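Local atomic coordinates of D-isomer specific 2-hydroxyacid dehydrogenase family protein (Desulfovibrio vulgaris, PDB entry 5TX7), a protein that probably catalyses the NAD-dependent interconversion of D-2-hydroxy acids and the corresponding 2-keto acids. Residues M2-D8 with A46-N52; F69-T75 with I90-P96; V82-V87 with V318-L323; Y98-V103 with A288-A294. All coordinates share one frame; numbering follows the deposited sequence.

Interaction 1 of 4, residues M2-D8 with A46-N52; sequences MRIVALD and AHVVLTN
I4 and A6 share one face of the sheet with V48 and L50, and these aliphatic groups form the apolar centre of the contact. The I4 and V48 side chains run side by side, pointing the same way, with I4 CG1 4.1 Å from V48 CB; the other branch of I4, CG2, turns to L50 CD1. Helix 292-310 lies over this face, where T302 and I306 meet L50. On the reverse face V5 CG2 rests on A46 CB at 3.6 Å, and L7 CD1 meets V49 CG1 beside helix 39-43.

Between the faces runs a parallel ladder: the axes of strands 3-6 and 48-51 approach to 4.7 Å, their directions 16° apart. V5 donates to V48 O and accepts from L50 N, the latter bond 2.7 Å from L50 N to V5 O, and L7 N then returns to L50 O. At the start of the ladder R3 O receives V48 N and, weakly, H47 N. There the M2 backbone lies over the H47 imidazole, M2 CA being 4.2 Å from the ring centroid and close to its normal. The bend at chi3 (-81°) brings M2 CE round to H47 CD2.

The far end is polar. D8 OD1 uses its syn lone pair to accept from N52 N at 2.9 Å, while D8 OD2 takes K53 N. A water bridges D8 O and N52 ND2. The carboxylate thus continues the pairing past the last strand bond: backbone N-H groups satisfy both its oxygens, which would probably favour its ionised form despite burial.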
loop_
_atom_site.group_PDB
_atom_site.type_symbol
_atom_site.label_atom_id
_atom_site.label_comp_id
_atom_site.label_asym_id
_atom_site.label_seq_id
_atom_site.Cartn_x
_atom_site.Cartn_y
_atom_site.Cartn_z
ATOM N N MET A 2 -1.049 12.510 42.727
ATOM C CA MET A 2 -1.406 13.419 41.645
ATOM C C MET A 2 -2.606 12.914 40.849
ATOM O O MET A 2 -2.729 11.734 40.576
ATOM C CB MET A 2 -0.202 13.543 40.707
ATOM C CG MET A 2 -0.453 14.319 39.426
ATOM S SD MET A 2 1.092 14.961 38.804
ATOM C CE MET A 2 1.251 16.425 39.847
ATOM N N ARG A 3 -3.452 13.828 40.404
ATOM C CA ARG A 3 -4.735 13.525 39.794
ATOM C C ARG A 3 -4.648 13.906 38.329
ATOM O O ARG A 3 -4.347 15.054 38.014
ATOM C CB ARG A 3 -5.826 14.326 40.503
ATOM C CG ARG A 3 -7.081 13.538 40.870
ATOM C CD ARG A 3 -7.908 14.282 41.908
ATOM N NE ARG A 3 -7.231 14.320 43.208
ATOM C CZ ARG A 3 -7.254 15.332 44.087
ATOM N NH1 ARG A 3 -7.902 16.477 43.843
ATOM N NH2 ARG A 3 -6.590 15.198 45.239
ATOM N N ILE A 4 -4.894 12.937 37.445
ATOM C CA ILE A 4 -4.754 13.110 35.993
ATOM C C ILE A 4 -6.085 12.806 35.310
ATOM O O ILE A 4 -6.678 11.761 35.562
ATOM C CB ILE A 4 -3.674 12.163 35.408
ATOM C CG1 ILE A 4 -2.339 12.367 36.139
ATOM C CG2 ILE A 4 -3.464 12.455 33.944
ATOM C CD1 ILE A 4 -1.204 11.472 35.724
ATOM N N VAL A 5 -6.531 13.683 34.416
ATOM C CA VAL A 5 -7.792 13.472 33.695
ATOM C C VAL A 5 -7.578 13.546 32.179
ATOM O O VAL A 5 -7.046 14.542 31.667
ATOM C CB VAL A 5 -8.867 14.483 34.121
ATOM C CG1 VAL A 5 -10.173 14.249 33.376
ATOM C CG2 VAL A 5 -9.119 14.359 35.615
ATOM N N ALA A 6 -7.994 12.485 31.476
ATOM C CA ALA A 6 -8.047 12.483 30.009
ATOM C C ALA A 6 -9.490 12.781 29.564
ATOM O O ALA A 6 -10.420 12.004 29.842
ATOM C CB ALA A 6 -7.571 11.149 29.461
ATOM N N LEU A 7 -9.666 13.916 28.896
ATOM C CA LEU A 7 -10.991 14.390 28.506
ATOM C C LEU A 7 -11.521 13.725 27.234
ATOM O O LEU A 7 -12.725 13.661 27.040
ATOM C CB LEU A 7 -11.003 15.925 28.362
ATOM C CG LEU A 7 -10.727 16.708 29.650
ATOM C CD1 LEU A 7 -10.575 18.194 29.359
ATOM C CD2 LEU A 7 -11.817 16.480 30.699
ATOM N N ASP A 8 -10.636 13.247 26.367
ATOM C CA ASP A 8 -11.067 12.474 25.197
ATOM C C ASP A 8 -10.051 11.420 24.822
ATOM O O ASP A 8 -9.326 11.568 23.860
ATOM C CB ASP A 8 -11.410 13.393 24.002
ATOM C CG ASP A 8 -10.244 14.258 23.541
ATOM O OD1 ASP A 8 -9.365 14.594 24.368
ATOM O OD2 ASP A 8 -10.224 14.629 22.341
ATOM N N ALA A 46 -8.269 18.226 38.966
ATOM C CA ALA A 46 -7.138 17.623 38.269
ATOM C C ALA A 46 -5.890 18.506 38.302
ATOM O O ALA A 46 -5.964 19.682 37.976
ATOM C CB ALA A 46 -7.520 17.336 36.820
ATOM N N HIS A 47 -4.754 17.911 38.661
ATOM C CA HIS A 47 -3.442 18.545 38.546
ATOM C C HIS A 47 -3.027 18.614 37.067
ATOM O O HIS A 47 -2.421 19.604 36.628
ATOM C CB HIS A 47 -2.359 17.728 39.247
ATOM C CG HIS A 47 -2.486 17.635 40.733
ATOM N ND1 HIS A 47 -3.545 17.018 41.380
ATOM C CD2 HIS A 47 -1.614 18.000 41.701
ATOM C CE1 HIS A 47 -3.334 17.055 42.686
ATOM N NE2 HIS A 47 -2.167 17.638 42.908
ATOM N N VAL A 48 -3.317 17.531 36.328
ATOM C CA VAL A 48 -2.915 17.363 34.932
ATOM C C VAL A 48 -4.124 17.014 34.075
ATOM O O VAL A 48 -4.857 16.067 34.398
ATOM C CB VAL A 48 -1.898 16.199 34.757
ATOM C CG1 VAL A 48 -1.445 16.087 33.308
ATOM C CG2 VAL A 48 -0.699 16.397 35.651
ATOM N N VAL A 49 -4.307 17.749 32.980
ATOM C CA VAL A 49 -5.362 17.466 32.019
ATOM C C VAL A 49 -4.720 17.008 30.694
ATOM O O VAL A 49 -3.767 17.630 30.196
ATOM C CB VAL A 49 -6.265 18.703 31.798
ATOM C CG1 VAL A 49 -7.104 18.583 30.519
ATOM C CG2 VAL A 49 -7.164 18.903 32.996
ATOM N N LEU A 50 -5.251 15.920 30.131
ATOM C CA LEU A 50 -4.854 15.440 28.797
ATOM C C LEU A 50 -6.008 15.699 27.827
ATOM O O LEU A 50 -7.155 15.339 28.116
ATOM C CB LEU A 50 -4.535 13.957 28.831
ATOM C CG LEU A 50 -3.548 13.512 29.921
ATOM C CD1 LEU A 50 -3.454 11.987 29.924
ATOM C CD2 LEU A 50 -2.181 14.184 29.722
ATOM N N THR A 51 -5.702 16.366 26.716
ATOM C CA THR A 51 -6.683 16.661 25.692
ATOM C C THR A 51 -6.072 16.355 24.325
ATOM O O THR A 51 -4.907 16.631 24.083
ATOM C CB THR A 51 -7.156 18.131 25.738
ATOM O OG1 THR A 51 -8.068 18.384 24.666
ATOM C CG2 THR A 51 -5.989 19.140 25.627
ATOM N N ASN A 52 -6.860 15.744 23.454
ATOM C CA ASN A 52 -6.510 15.611 22.054
ATOM C C ASN A 52 -7.157 16.788 21.321
ATOM O O ASN A 52 -6.469 17.683 20.864
ATOM C CB ASN A 52 -6.963 14.243 21.511
ATOM C CG ASN A 52 -6.337 13.900 20.173
ATOM O OD1 ASN A 52 -5.955 14.776 19.404
ATOM N ND2 ASN A 52 -6.224 12.602 19.898
HETATM O O HOH W 1 -7.364 10.975 22.032
#

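Interaction 2 of 4, residues F69-T75 with I90-P96; sequences FVSVLAT and IPVSNVP
V70 and V92 pair across two parallel strands of a beta-alpha-beta unit, in which 92-93 forms the edge of the five-stranded sheet within the chain. V70 N to P91 O, S93 N to V70 O and V72 N to S93 O make the ladder. Aliphatic groups interlock on the face toward helix 82-87: V92 CG1 meets V72 CG2 at 3.9 Å, V92 CG2 sits by V70 CB, and V70 CG2 meets I90 CG2. The helix covers V92 with V82 and A85.

The bump on the reverse face is the F69 ring. With CG anti to the backbone N (chi1 -178°), the phenyl reaches along the neighbouring strand, bringing CD1 to 4.0 Å from P91 CB and CZ to 3.6 Å from S93 CB. S93 OG lies at the ring edge, near its plane, and is hydrogen-bonded to V315 O; F309 stacks on the same ring.

Beyond the strands the chain 69-75 bulges outward. An inverse gamma turn centred on L73 takes that side chain away from the partner and returns A74 O to V95 N at 3.0 Å. T75 and V95 are joined by the threonine hydroxyl, which donates to V95 O. N94 fills the adjoining hollow: its CB packs on A74 O at 3.4 Å, and its ND2 reaches T75 O at 2.8 Å, in the carbonyl plane on a lone pair.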
loop_
_atom_site.group_PDB
_atom_site.type_symbol
_atom_site.label_atom_id
_atom_site.label_comp_id
_atom_site.label_asym_id
_atom_site.label_seq_id
_atom_site.Cartn_x
_atom_site.Cartn_y
_atom_site.Cartn_z
ATOM N N PHE A 69 -0.832 21.464 34.827
ATOM C CA PHE A 69 -0.152 21.028 33.596
ATOM C C PHE A 69 -1.101 20.447 32.557
ATOM O O PHE A 69 -1.948 19.606 32.874
ATOM C CB PHE A 69 0.928 19.992 33.938
ATOM C CG PHE A 69 1.716 19.509 32.749
ATOM C CD1 PHE A 69 2.402 20.407 31.933
ATOM C CD2 PHE A 69 1.801 18.148 32.453
ATOM C CE1 PHE A 69 3.141 19.961 30.847
ATOM C CE2 PHE A 69 2.539 17.720 31.360
ATOM C CZ PHE A 69 3.204 18.621 30.562
ATOM N N VAL A 70 -0.950 20.894 31.312
ATOM C CA VAL A 70 -1.715 20.325 30.202
ATOM C C VAL A 70 -0.785 19.628 29.213
ATOM O O VAL A 70 0.209 20.215 28.767
ATOM C CB VAL A 70 -2.529 21.400 29.484
ATOM C CG1 VAL A 70 -3.290 20.796 28.302
ATOM C CG2 VAL A 70 -3.484 22.061 30.474
ATOM N N SER A 71 -1.082 18.374 28.898
ATOM C CA SER A 71 -0.382 17.704 27.808
ATOM C C SER A 71 -1.377 17.404 26.688
ATOM O O SER A 71 -2.451 16.849 26.932
ATOM C CB SER A 71 0.318 16.432 28.281
ATOM O OG SER A 71 1.356 16.077 27.367
ATOM N N VAL A 72 -1.011 17.797 25.472
ATOM C CA VAL A 72 -1.859 17.622 24.312
ATOM C C VAL A 72 -1.451 16.356 23.575
ATOM O O VAL A 72 -0.269 16.172 23.254
ATOM C CB VAL A 72 -1.760 18.827 23.369
ATOM C CG1 VAL A 72 -2.657 18.635 22.147
ATOM C CG2 VAL A 72 -2.129 20.097 24.116
ATOM N N LEU A 73 -2.449 15.526 23.265
ATOM C CA LEU A 73 -2.264 14.193 22.689
ATOM C C LEU A 73 -2.245 14.285 21.167
ATOM O O LEU A 73 -3.033 13.644 20.463
ATOM C CB LEU A 73 -3.379 13.250 23.165
ATOM C CG LEU A 73 -3.597 13.108 24.674
ATOM C CD1 LEU A 73 -4.906 12.382 24.965
ATOM C CD2 LEU A 73 -2.424 12.393 25.315
ATOM N N ALA A 74 -1.301 15.075 20.678
ATOM C CA ALA A 74 -1.207 15.455 19.281
ATOM C C ALA A 74 0.024 16.337 19.118
ATOM O O ALA A 74 0.624 16.758 20.093
ATOM C CB ALA A 74 -2.462 16.226 18.844
ATOM N N THR A 75 0.379 16.608 17.878
ATOM C CA THR A 75 1.391 17.603 17.559
ATOM C C THR A 75 0.742 18.989 17.521
ATOM O O THR A 75 1.336 19.979 17.960
ATOM C CB THR A 75 2.040 17.294 16.199
ATOM O OG1 THR A 75 2.471 15.921 16.172
ATOM C CG2 THR A 75 3.237 18.201 15.965
ATOM N N ILE A 90 0.586 27.818 33.592
ATOM C CA ILE A 90 0.343 26.422 33.228
ATOM C C ILE A 90 1.154 26.093 31.976
ATOM O O ILE A 90 0.806 26.550 30.897
ATOM C CB ILE A 90 -1.163 26.178 32.954
ATOM C CG1 ILE A 90 -1.991 26.474 34.219
ATOM C CG2 ILE A 90 -1.413 24.731 32.499
ATOM C CD1 ILE A 90 -3.463 26.663 33.955
ATOM N N PRO A 91 2.242 25.310 32.109
ATOM C CA PRO A 91 2.937 24.799 30.921
ATOM C C PRO A 91 2.033 23.904 30.088
ATOM O O PRO A 91 1.259 23.130 30.651
ATOM C CB PRO A 91 4.085 23.962 31.498
ATOM C CG PRO A 91 4.222 24.361 32.929
ATOM C CD PRO A 91 2.875 24.853 33.365
ATOM N N VAL A 92 2.124 24.014 28.769
ATOM C CA VAL A 92 1.390 23.141 27.857
ATOM C C VAL A 92 2.420 22.412 27.018
ATOM O O VAL A 92 3.253 23.050 26.360
ATOM C CB VAL A 92 0.420 23.909 26.933
ATOM C CG1 VAL A 92 -0.356 22.949 26.054
ATOM C CG2 VAL A 92 -0.557 24.726 27.758
ATOM N N SER A 93 2.358 21.085 27.039
ATOM C CA SER A 93 3.232 20.274 26.203
ATOM C C SER A 93 2.455 19.574 25.080
ATOM O O SER A 93 1.266 19.248 25.247
ATOM C CB SER A 93 3.960 19.242 27.061
ATOM O OG SER A 93 4.882 19.864 27.935
ATOM N N ASN A 94 3.138 19.339 23.953
ATOM C CA ASN A 94 2.600 18.482 22.880
ATOM C C ASN A 94 3.510 17.281 22.650
ATOM O O ASN A 94 4.433 17.058 23.430
ATOM C CB ASN A 94 2.366 19.302 21.595
ATOM C CG ASN A 94 3.649 19.714 20.902
ATOM O OD1 ASN A 94 4.762 19.592 21.447
ATOM N ND2 ASN A 94 3.497 20.223 19.691
ATOM N N VAL A 95 3.232 16.506 21.602
ATOM C CA VAL A 95 4.073 15.389 21.201
ATOM C C VAL A 95 4.374 15.481 19.702
ATOM O O VAL A 95 3.532 15.102 18.879
ATOM C CB VAL A 95 3.380 14.043 21.472
ATOM C CG1 VAL A 95 4.330 12.889 21.160
ATOM C CG2 VAL A 95 2.864 13.969 22.911
ATOM N N PRO A 96 5.560 15.988 19.331
ATOM C CA PRO A 96 5.958 15.926 17.916
ATOM C C PRO A 96 6.541 14.563 17.535
ATOM O O PRO A 96 7.027 13.838 18.402
ATOM C CB PRO A 96 7.015 17.028 17.799
ATOM C CG PRO A 96 7.613 17.120 19.162
ATOM C CD PRO A 96 6.566 16.667 20.164
#

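Interaction 3 of 4, residues V82-V87 with V318-L323; sequences VAAAGV and VNAAHL
V82 and N319 hold together the close part of a contact between the crossover helix 82-87 of a beta-alpha-beta unit and the C-terminal tail that follows helix 292-310. V82 CB stands 3.8 Å from N319 CB, and the V82 and V318 side chains cross at about a right angle, CG1 of V82 4.0 Å from CG2 of V318. Y77 and V92 also touch both valines, so this end lies against the edge of the sheet. N319 has its CG between the backbone N and the carbonyl carbon (chi1 70°), which turns the amide toward the carbonyl of V82. Besides its bond to the helix, ND2 reaches I90 O, and OD1 accepts from V92 N: one side chain joins helix, tail and strand 92-93. Buried G86 belongs to this tight part; having no side chain, it lets the H322 backbone come in until the CA atoms of G86 and H322 are 4.6 Å apart.

Toward solvent the H322 ring is exposed, yet one face is covered by the A83 methyl: A83 CB stands 3.6 Å from the ring centroid, 11° off the normal, a CH-pi contact. L323, the last residue modelled and also exposed, sends CD2 back to G86 O at 3.7 Å. These outer contacts are van der Waals or CH-pi touches, whereas the inner end has a directed bond. V82 O, already accepting the helical bond from G86 N, takes N319 ND2 at 2.9 Å as a second donor, V82 O lying only 10° out of the N319 amide plane.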
loop_
_atom_site.group_PDB
_atom_site.type_symbol
_atom_site.label_atom_id
_atom_site.label_comp_id
_atom_site.label_asym_id
_atom_site.label_seq_id
_atom_site.Cartn_x
_atom_site.Cartn_y
_atom_site.Cartn_z
ATOM N N VAL A 82 -2.980 28.286 24.508
ATOM C CA VAL A 82 -1.760 28.041 25.279
ATOM C C VAL A 82 -1.143 29.325 25.825
ATOM O O VAL A 82 -0.392 29.275 26.805
ATOM C CB VAL A 82 -0.696 27.211 24.514
ATOM C CG1 VAL A 82 -1.265 25.864 24.075
ATOM C CG2 VAL A 82 -0.117 27.965 23.322
ATOM N N ALA A 83 -1.445 30.459 25.196
ATOM C CA ALA A 83 -1.035 31.773 25.727
ATOM C C ALA A 83 -1.741 32.084 27.058
ATOM O O ALA A 83 -1.103 32.489 28.019
ATOM C CB ALA A 83 -1.307 32.881 24.706
ATOM N N ALA A 84 -3.052 31.881 27.102
ATOM C CA ALA A 84 -3.820 32.030 28.336
ATOM C C ALA A 84 -3.307 31.089 29.425
ATOM O O ALA A 84 -3.180 31.478 30.583
ATOM C CB ALA A 84 -5.301 31.766 28.086
ATOM N N ALA A 85 -3.020 29.849 29.046
ATOM C CA ALA A 85 -2.411 28.893 29.971
ATOM C C ALA A 85 -1.091 29.414 30.547
ATOM O O ALA A 85 -0.852 29.300 31.755
ATOM C CB ALA A 85 -2.218 27.540 29.297
ATOM N N GLY A 86 -0.257 29.998 29.686
ATOM C CA GLY A 86 1.025 30.558 30.085
ATOM C C GLY A 86 0.903 31.611 31.172
ATOM O O GLY A 86 1.541 31.492 32.235
ATOM N N VAL A 87 0.050 32.611 30.936
ATOM C CA VAL A 87 -0.095 33.742 31.866
ATOM C C VAL A 87 -0.640 33.303 33.234
ATOM O O VAL A 87 -0.301 33.902 34.259
ATOM C CB VAL A 87 -0.912 34.935 31.267
ATOM C CG1 VAL A 87 -0.302 35.414 29.946
ATOM C CG2 VAL A 87 -2.386 34.611 31.069
ATOM N N VAL A 318 5.132 24.177 24.490
ATOM C CA VAL A 318 4.745 25.012 23.334
ATOM C C VAL A 318 4.359 26.462 23.690
ATOM O O VAL A 318 4.065 27.252 22.785
ATOM C CB VAL A 318 3.627 24.361 22.461
ATOM C CG1 VAL A 318 4.060 22.987 21.983
ATOM C CG2 VAL A 318 2.287 24.254 23.193
ATOM N N ASN A 319 4.386 26.814 24.984
ATOM C CA ASN A 319 4.057 28.165 25.432
ATOM C C ASN A 319 5.106 28.772 26.380
ATOM O O ASN A 319 4.770 29.513 27.310
ATOM C CB ASN A 319 2.659 28.162 26.051
ATOM C CG ASN A 319 2.597 27.424 27.381
ATOM O OD1 ASN A 319 3.460 26.615 27.701
ATOM N ND2 ASN A 319 1.575 27.719 28.172
ATOM N N ALA A 320 6.380 28.482 26.109
ATOM C CA ALA A 320 7.497 28.949 26.951
ATOM C C ALA A 320 7.595 30.482 26.997
ATOM O O ALA A 320 7.897 31.066 28.043
ATOM C CB ALA A 320 8.807 28.346 26.466
ATOM N N ALA A 321 7.316 31.113 25.858
ATOM C CA ALA A 321 7.279 32.570 25.741
ATOM C C ALA A 321 6.247 33.259 26.653
ATOM O O ALA A 321 6.458 34.399 27.050
ATOM C CB ALA A 321 7.033 32.957 24.289
ATOM N N HIS A 322 5.141 32.577 26.974
ATOM C CA HIS A 322 4.067 33.131 27.835
ATOM C C HIS A 322 4.167 32.750 29.314
ATOM O O HIS A 322 3.481 33.334 30.154
ATOM C CB HIS A 322 2.699 32.709 27.302
ATOM C CG HIS A 322 2.460 33.117 25.882
ATOM N ND1 HIS A 322 2.650 32.257 24.818
ATOM C CD2 HIS A 322 2.060 34.294 25.350
ATOM C CE1 HIS A 322 2.371 32.887 23.691
ATOM N NE2 HIS A 322 2.015 34.125 23.986
ATOM N N LEU A 323 4.999 31.742 29.589
ATOM C CA LEU A 323 5.452 31.414 30.938
ATOM C C LEU A 323 6.507 32.398 31.375
ATOM O O LEU A 323 6.240 33.219 32.231
ATOM C CB LEU A 323 6.045 30.004 30.981
ATOM C CG LEU A 323 5.061 28.869 30.737
ATOM C CD1 LEU A 323 5.805 27.563 30.549
ATOM C CD2 LEU A 323 4.074 28.754 31.883
#

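Interaction 4 of 4, residues Y98-V103 with A288-A294; sequences YGTDSV and AWASRTA
The side chains of Y98 and W289 cross obliquely, with Y98 CE1 4.0 Å from W289 CE3, where the two helices joining the domains, 100-116 and 292-310, begin. At the phenol edge, near its plane, lies W289 O, while Y98 OH packs on W289 CB at 3.6 Å. One indole face carries A290 CB over its centre; W136 of the second subunit also meets this indole, planes about 20° apart, and W289 NE1 bonds to H286 O.

A294 CB fills the space between Y98 O, at 3.5 Å, and S102 CB, while V103 CG2 touches A288 CB more loosely. G99 and S291 are the N-cap residues of the two helices; S291 OG accepts from A294 N and also bonds to E145 of the second subunit. R116 of that subunit reaches both S102 O and A288 O, so the site where the helices start is part of the dimer interface.

The polar centre is S102. Its hydroxyl, anti to the backbone N (chi1 -166°), points into the turn before helix 292-310 and does double duty: OG accepts from S291 N at 3.1 Å and donates to A288 O at 2.7 Å.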
loop_
_atom_site.group_PDB
_atom_site.type_symbol
_atom_site.label_atom_id
_atom_site.label_comp_id
_atom_site.label_asym_id
_atom_site.label_seq_id
_atom_site.Cartn_x
_atom_site.Cartn_y
_atom_site.Cartn_z
ATOM N N TYR A 98 5.489 11.531 16.726
ATOM C CA TYR A 98 4.892 10.224 17.041
ATOM C C TYR A 98 4.360 9.471 15.806
ATOM O O TYR A 98 4.338 8.245 15.800
ATOM C CB TYR A 98 3.747 10.367 18.080
ATOM C CG TYR A 98 2.461 10.969 17.516
ATOM C CD1 TYR A 98 1.471 10.168 16.956
ATOM C CD2 TYR A 98 2.234 12.332 17.594
ATOM C CE1 TYR A 98 0.304 10.726 16.441
ATOM C CE2 TYR A 98 1.083 12.914 17.092
ATOM C CZ TYR A 98 0.119 12.103 16.505
ATOM O OH TYR A 98 -1.026 12.660 15.985
ATOM N N GLY A 99 3.897 10.203 14.799
ATOM C CA GLY A 99 3.157 9.624 13.697
ATOM C C GLY A 99 3.809 9.750 12.321
ATOM O O GLY A 99 3.125 9.622 11.296
ATOM N N THR A 100 5.116 9.980 12.294
ATOM C CA THR A 100 5.865 10.128 11.045
ATOM C C THR A 100 5.669 8.940 10.117
ATOM O O THR A 100 5.349 9.088 8.946
ATOM C CB THR A 100 7.381 10.268 11.325
ATOM O OG1 THR A 100 7.616 11.423 12.145
ATOM C CG2 THR A 100 8.180 10.389 10.022
ATOM N N ASP A 101 5.854 7.749 10.649
ATOM C CA ASP A 101 5.728 6.544 9.841
ATOM C C ASP A 101 4.280 6.203 9.523
ATOM O O ASP A 101 3.984 5.724 8.428
ATOM C CB ASP A 101 6.396 5.383 10.549
ATOM C CG ASP A 101 7.915 5.545 10.617
ATOM O OD1 ASP A 101 8.534 5.584 9.531
ATOM O OD2 ASP A 101 8.476 5.612 11.743
ATOM N N SER A 102 3.380 6.441 10.484
ATOM C CA SER A 102 1.957 6.218 10.277
ATOM C C SER A 102 1.477 7.034 9.081
ATOM O O SER A 102 0.846 6.492 8.170
ATOM C CB SER A 102 1.166 6.592 11.524
ATOM O OG SER A 102 -0.164 6.094 11.464
ATOM N N VAL A 103 1.833 8.319 9.062
ATOM C CA VAL A 103 1.358 9.238 8.024
ATOM C C VAL A 103 1.973 8.930 6.667
ATOM O O VAL A 103 1.233 8.777 5.678
ATOM C CB VAL A 103 1.550 10.727 8.432
ATOM C CG1 VAL A 103 1.224 11.685 7.294
ATOM C CG2 VAL A 103 0.618 11.049 9.623
ATOM N N ALA A 288 -4.840 9.136 9.384
ATOM C CA ALA A 288 -3.487 8.838 8.880
ATOM C C ALA A 288 -2.498 8.691 10.043
ATOM O O ALA A 288 -1.599 7.856 10.003
ATOM C CB ALA A 288 -3.022 9.920 7.927
ATOM N N TRP A 289 -2.693 9.522 11.067
ATOM C CA TRP A 289 -1.909 9.538 12.327
ATOM C C TRP A 289 -2.057 8.335 13.237
ATOM O O TRP A 289 -1.322 8.220 14.227
ATOM C CB TRP A 289 -2.334 10.758 13.170
ATOM C CG TRP A 289 -3.775 10.645 13.649
ATOM C CD1 TRP A 289 -4.901 10.947 12.935
ATOM C CD2 TRP A 289 -4.230 10.146 14.919
ATOM N NE1 TRP A 289 -6.021 10.678 13.686
ATOM C CE2 TRP A 289 -5.640 10.182 14.903
ATOM C CE3 TRP A 289 -3.579 9.681 16.073
ATOM C CZ2 TRP A 289 -6.418 9.790 15.997
ATOM C CZ3 TRP A 289 -4.353 9.271 17.159
ATOM C CH2 TRP A 289 -5.764 9.322 17.113
ATOM N N ALA A 290 -3.019 7.466 12.949
ATOM C CA ALA A 290 -3.646 6.629 13.982
ATOM C C ALA A 290 -3.268 5.158 14.009
ATOM O O ALA A 290 -4.056 4.343 14.507
ATOM C CB ALA A 290 -5.146 6.763 13.860
ATOM N N SER A 291 -2.083 4.784 13.521
ATOM C CA SER A 291 -1.671 3.385 13.628
ATOM C C SER A 291 -1.497 3.009 15.106
ATOM O O SER A 291 -1.191 3.873 15.940
ATOM C CB SER A 291 -0.367 3.114 12.895
ATOM O OG SER A 291 0.729 3.667 13.616
ATOM N N ARG A 292 -1.681 1.731 15.424
ATOM C CA ARG A 292 -1.515 1.284 16.799
ATOM C C ARG A 292 -0.107 1.599 17.340
ATOM O O ARG A 292 0.031 1.953 18.497
ATOM C CB ARG A 292 -1.831 -0.201 16.951
ATOM C CG ARG A 292 -1.804 -0.663 18.403
ATOM C CD ARG A 292 -2.697 -1.839 18.701
ATOM N NE ARG A 292 -2.436 -2.877 17.745
ATOM C CZ ARG A 292 -1.346 -3.638 17.755
ATOM N NH1 ARG A 292 -0.398 -3.500 18.705
ATOM N NH2 ARG A 292 -1.202 -4.552 16.795
ATOM N N THR A 293 0.917 1.484 16.490
ATOM C CA THR A 293 2.279 1.877 16.851
ATOM C C THR A 293 2.427 3.360 17.218
ATOM O O THR A 293 3.102 3.698 18.193
ATOM C CB THR A 293 3.241 1.546 15.709
ATOM O OG1 THR A 293 3.215 0.130 15.496
ATOM C CG2 THR A 293 4.671 1.982 16.021
ATOM N N ALA A 294 1.815 4.235 16.424
ATOM C CA ALA A 294 1.916 5.670 16.654
ATOM C C ALA A 294 1.204 6.085 17.944
ATOM O O ALA A 294 1.705 6.905 18.696
ATOM C CB ALA A 294 1.360 6.439 15.457
#

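How the interactions relate
Interactions 1 and 2 are successive steps across one parallel sheet, their centres 11 Å apart: V49 N lies 3.0 Å from F69 O and T51 O 2.8 Å from L73 N, probable hydrogen bonds between strands 48-51 and 69-72. Interaction 3 continues past the sheet edge through two more probable hydrogen bonds, V92 O lying 2.9 Å from V318 N and I90 N 2.8 Å from A85 O. Interaction 4 lies about 28 Å from interaction 3, centre to centre, and about 8 Å from the centre of the chain, where the domains join. T75 OG1 packs against Y98 CE2, 3.4 Å away, where interactions 2 and 4 touch. As in relatives, the active site probably lies in the cleft between the domains, nearest interaction 4.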